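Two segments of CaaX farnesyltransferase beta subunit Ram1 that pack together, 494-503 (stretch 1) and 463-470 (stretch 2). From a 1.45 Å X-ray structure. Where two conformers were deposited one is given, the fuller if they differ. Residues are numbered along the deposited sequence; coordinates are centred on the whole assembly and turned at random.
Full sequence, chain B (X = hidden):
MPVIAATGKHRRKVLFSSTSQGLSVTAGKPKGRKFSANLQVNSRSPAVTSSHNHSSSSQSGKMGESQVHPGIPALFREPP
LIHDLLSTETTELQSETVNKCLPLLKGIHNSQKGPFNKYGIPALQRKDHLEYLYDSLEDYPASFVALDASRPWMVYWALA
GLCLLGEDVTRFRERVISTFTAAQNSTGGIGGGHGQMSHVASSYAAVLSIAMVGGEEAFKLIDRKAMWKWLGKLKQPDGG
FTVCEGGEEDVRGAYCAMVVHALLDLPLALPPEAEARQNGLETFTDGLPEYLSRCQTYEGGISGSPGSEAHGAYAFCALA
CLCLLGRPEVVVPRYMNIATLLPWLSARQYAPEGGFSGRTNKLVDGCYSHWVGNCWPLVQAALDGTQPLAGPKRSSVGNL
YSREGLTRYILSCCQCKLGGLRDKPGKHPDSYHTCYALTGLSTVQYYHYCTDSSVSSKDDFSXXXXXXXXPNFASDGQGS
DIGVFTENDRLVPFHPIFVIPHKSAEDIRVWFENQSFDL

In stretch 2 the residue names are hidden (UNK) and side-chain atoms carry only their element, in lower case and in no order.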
# COMPACT_ATOMS: atom_id res chain seq x y z
N PHE B 494 2.95 -2.79 18.21
CA PHE B 494 3.54 -3.48 17.06
C PHE B 494 4.69 -2.67 16.49
O PHE B 494 4.70 -1.44 16.51
CB PHE B 494 2.50 -3.69 15.97
CG PHE B 494 1.83 -5.03 15.95
CD1 PHE B 494 1.65 -5.79 17.12
CD2 PHE B 494 1.37 -5.50 14.73
CE1 PHE B 494 1.00 -7.05 17.06
CE2 PHE B 494 0.73 -6.73 14.63
CZ PHE B 494 0.53 -7.54 15.81
N HIS B 495 5.67 -3.39 15.98
CA HIS B 495 6.81 -2.73 15.35
C HIS B 495 6.33 -2.07 14.05
O HIS B 495 5.68 -2.71 13.22
CB HIS B 495 7.81 -3.84 15.01
CG HIS B 495 9.16 -3.35 14.64
ND1 HIS B 495 9.42 -2.66 13.46
CD2 HIS B 495 10.33 -3.41 15.31
CE1 HIS B 495 10.70 -2.35 13.42
NE2 HIS B 495 11.28 -2.76 14.55
N PRO B 496 6.63 -0.79 13.84
CA PRO B 496 6.06 -0.13 12.64
C PRO B 496 6.59 -0.64 11.29
O PRO B 496 5.91 -0.44 10.29
CB PRO B 496 6.39 1.33 12.78
CG PRO B 496 7.27 1.40 14.02
CD PRO B 496 7.33 0.10 14.78
N ILE B 497 7.77 -1.26 11.26
CA ILE B 497 8.25 -1.83 9.99
C ILE B 497 7.80 -3.29 9.83
O ILE B 497 7.36 -3.67 8.76
CB ILE B 497 9.79 -1.84 9.95
CG1 ILE B 497 10.31 -0.42 10.02
CG2 ILE B 497 10.31 -2.54 8.71
CD1 ILE B 497 11.86 -0.34 10.11
N PHE B 498 7.90 -4.11 10.90
CA PHE B 498 7.69 -5.57 10.76
C PHE B 498 6.25 -5.95 11.01
O PHE B 498 5.83 -7.08 10.66
CB PHE B 498 8.60 -6.36 11.69
CG PHE B 498 10.08 -6.15 11.36
CD1 PHE B 498 10.55 -6.50 10.09
CD2 PHE B 498 10.96 -5.51 12.27
CE1 PHE B 498 11.87 -6.31 9.74
CE2 PHE B 498 12.32 -5.30 11.93
CZ PHE B 498 12.80 -5.72 10.65
N VAL B 499 5.45 -5.08 11.64
CA VAL B 499 4.00 -5.37 11.80
C VAL B 499 3.72 -6.66 12.58
O VAL B 499 2.83 -7.45 12.26
CB VAL B 499 3.19 -5.27 10.46
CG1 VAL B 499 1.75 -4.84 10.81
CG2 VAL B 499 3.79 -4.23 9.52
N ILE B 500 4.51 -6.83 13.65
CA ILE B 500 4.38 -7.86 14.67
C ILE B 500 4.93 -7.26 15.95
O ILE B 500 5.57 -6.20 15.93
CB ILE B 500 5.24 -9.15 14.29
CG1 ILE B 500 6.68 -8.79 13.89
CG2 ILE B 500 4.52 -9.98 13.19
CD1 ILE B 500 7.57 -10.06 13.71
N PRO B 501 4.71 -7.91 17.09
CA PRO B 501 5.27 -7.33 18.32
C PRO B 501 6.80 -7.19 18.24
O PRO B 501 7.49 -8.05 17.64
CB PRO B 501 4.88 -8.35 19.39
CG PRO B 501 3.62 -9.01 18.82
CD PRO B 501 3.86 -9.08 17.33
N HIS B 502 7.34 -6.14 18.85
CA HIS B 502 8.79 -5.97 18.84
C HIS B 502 9.57 -7.17 19.32
O HIS B 502 10.59 -7.53 18.71
CB HIS B 502 9.21 -4.77 19.72
CG HIS B 502 8.67 -3.47 19.25
ND1 HIS B 502 7.31 -3.18 19.21
CD2 HIS B 502 9.31 -2.35 18.81
CE1 HIS B 502 7.15 -1.96 18.74
NE2 HIS B 502 8.35 -1.42 18.51
N LYS B 503 9.12 -7.79 20.42
CA LYS B 503 9.83 -8.95 20.93
C LYS B 503 9.83 -10.11 19.92
O LYS B 503 10.80 -10.88 19.81
CB LYS B 503 9.16 -9.39 22.24
CG LYS B 503 9.89 -10.63 22.87
CD LYS B 503 9.16 -11.16 24.14
CE LYS B 503 9.91 -12.39 24.78
NZ LYS B 503 9.17 -12.65 26.08
N UNK B 463 19.29 -0.02 12.42
CA UNK B 463 18.27 0.91 12.85
C UNK B 463 16.90 0.23 12.95
O UNK B 463 16.12 0.49 13.87
c UNK B 463 18.24 2.08 11.86
o UNK B 463 17.22 3.00 12.20
N UNK B 464 16.62 -0.67 12.02
CA UNK B 464 15.31 -1.36 12.03
C UNK B 464 15.09 -2.14 13.30
O UNK B 464 13.96 -2.34 13.70
c UNK B 464 15.19 -2.34 10.84
N UNK B 465 16.19 -2.58 13.92
CA UNK B 465 16.10 -3.33 15.19
C UNK B 465 16.33 -2.45 16.42
O UNK B 465 16.58 -2.98 17.52
c UNK B 465 15.35 -6.39 14.45
c UNK B 465 15.42 -7.43 12.27
c UNK B 465 17.06 -5.76 12.89
c UNK B 465 16.98 -4.59 15.16
c UNK B 465 14.82 -7.30 13.52
c UNK B 465 16.51 -6.68 11.94
c UNK B 465 16.48 -5.61 14.15
N UNK B 466 16.25 -1.14 16.22
CA UNK B 466 16.48 -0.17 17.30
C UNK B 466 15.17 0.47 17.74
O UNK B 466 15.16 1.29 18.67
c UNK B 466 17.45 0.90 16.82
o UNK B 466 16.79 1.87 16.02
N UNK B 467 14.03 0.16 17.09
CA UNK B 467 12.76 0.81 17.44
C UNK B 467 12.27 0.38 18.82
O UNK B 467 12.31 -0.80 19.17
c UNK B 467 10.23 3.14 15.24
n UNK B 467 12.71 1.78 13.05
c UNK B 467 11.78 2.71 13.39
c UNK B 467 12.82 0.84 14.07
c UNK B 467 10.35 4.60 13.29
c UNK B 467 9.80 4.27 14.55
c UNK B 467 11.30 3.81 12.67
c UNK B 467 11.71 0.41 16.36
c UNK B 467 11.90 1.14 15.07
c UNK B 467 11.25 2.35 14.67
N UNK B 468 11.84 1.39 19.57
CA UNK B 468 11.33 1.21 20.94
C UNK B 468 10.00 1.92 21.05
O UNK B 468 9.57 2.62 20.13
c UNK B 468 12.36 1.73 21.98
c UNK B 468 13.64 0.86 21.87
n UNK B 468 16.03 -1.10 22.24
c UNK B 468 14.49 0.87 23.05
c UNK B 468 15.90 0.30 22.78
N UNK B 469 9.33 1.72 22.18
CA UNK B 469 7.98 2.28 22.30
C UNK B 469 7.74 2.70 23.74
O UNK B 469 8.32 2.12 24.69
c UNK B 469 7.10 -0.10 22.50
c UNK B 469 7.73 -1.21 22.06
n UNK B 469 6.60 -0.41 23.76
c UNK B 469 6.91 1.25 21.89
c UNK B 469 6.95 -1.64 24.08
n UNK B 469 7.62 -2.17 23.06
N UNK B 470 6.94 3.74 23.89
CA UNK B 470 6.44 4.19 25.22
C UNK B 470 4.94 4.33 25.07
O UNK B 470 4.43 4.66 23.98
o UNK B 470 9.21 4.88 25.70
o UNK B 470 8.95 6.97 25.59
c UNK B 470 8.48 5.82 25.65
c UNK B 470 6.93 5.63 25.63
O HOH W 1 13.07 -2.88 17.20
O HOH W 2 8.57 1.27 17.92

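Position 463 carries two side-chain atoms, one carbon followed by one oxygen. The oxygen has no further substituent, as in a hydroxymethyl group, and the side chain comes no closer than 6.7 Å to stretch 1. This is Ser 463, with chi1 in the t well.

Position 464 has a single side-chain carbon, CB, which lies 4.0 Å from CD1 of Ile 497 and 4.1 Å from CZ of Phe 498. A lone carbon identifies Ala 464. Its backbone O accepts a hydrogen bond from NE2 of His 495 at 2.8 Å, with an N-H...O angle of 133°; the oxygen lies near the imidazole plane, at the ring edge, where a ring nitrogen can direct its proton.

At position 465 one carbon leads to a ring of six carbons with no heteroatom and no substituent. The CA-to-CB bond points away from stretch 1, yet the far end of the ring returns to meet the Phe 498 ring. The residue is Phe 465, and its CZ is 3.5 Å from CZ of Phe 498. The two planes are near parallel, at 23°, but slid apart with centroids 5.0 Å distant, so the rings barely overlap.

Position 466 again shows one carbon and one oxygen; the CA-to-CB bond points away from stretch 1 and the residue makes no contact with it. It is Ser 466. Its OG donates to the backbone O of Ser 463 at 2.6 Å, and its backbone N donates to the same O at 2.9 Å, tying the turn together.

Position 467 holds one carbon and then fused five- and six-membered rings containing eight carbons and one nitrogen, with Pro 496 over one face, Ile 497 close by and the His 495 ring meeting them obliquely, at 59°. This indole is Trp 467. CG of Pro 496 sits 4.1 Å from the centroid of its six-membered ring and 28° off the normal, a CH-pi contact. CD1 of Ile 497 approaches NE1 of Trp 467 at 3.7 Å.

Position 468 has four carbons in a row ending in nitrogen. The CA-to-CB bond points away from stretch 1, and the side chain comes no nearer than 6.0 Å to it. This is Lys 468, and its contribution is made through backbone O, which receives a hydrogen bond from water 2 at 2.8 Å; the same water is hydrogen-bonded to NE2 of His 502 at 2.8 Å.

Position 469 bears one carbon and a five-membered ring of three carbons and two nitrogens, whose edge is turned toward the face of the His 502 ring with planes at 58°. This imidazole is His 469. Its CD2 lies 3.5 Å from CE1 of His 502.

Position 470 has two carbons, the second carrying two oxygens. This carboxylate is Asp 470, out of reach of stretch 1.

The contact buries 437 Å² in total. Trp 467 contributes the largest covered area, packing against Pro 496 and Ile 497. Directional bonding is sparse: the direct hydrogen bond from His 495 to Ala 464 is supplemented by water 1, which donates to O of Trp 467 at 3.0 Å and weakly accepts from NE2 of His 495 at 3.2 Å.

Stretch 2 (463-470) SAFSWKHD
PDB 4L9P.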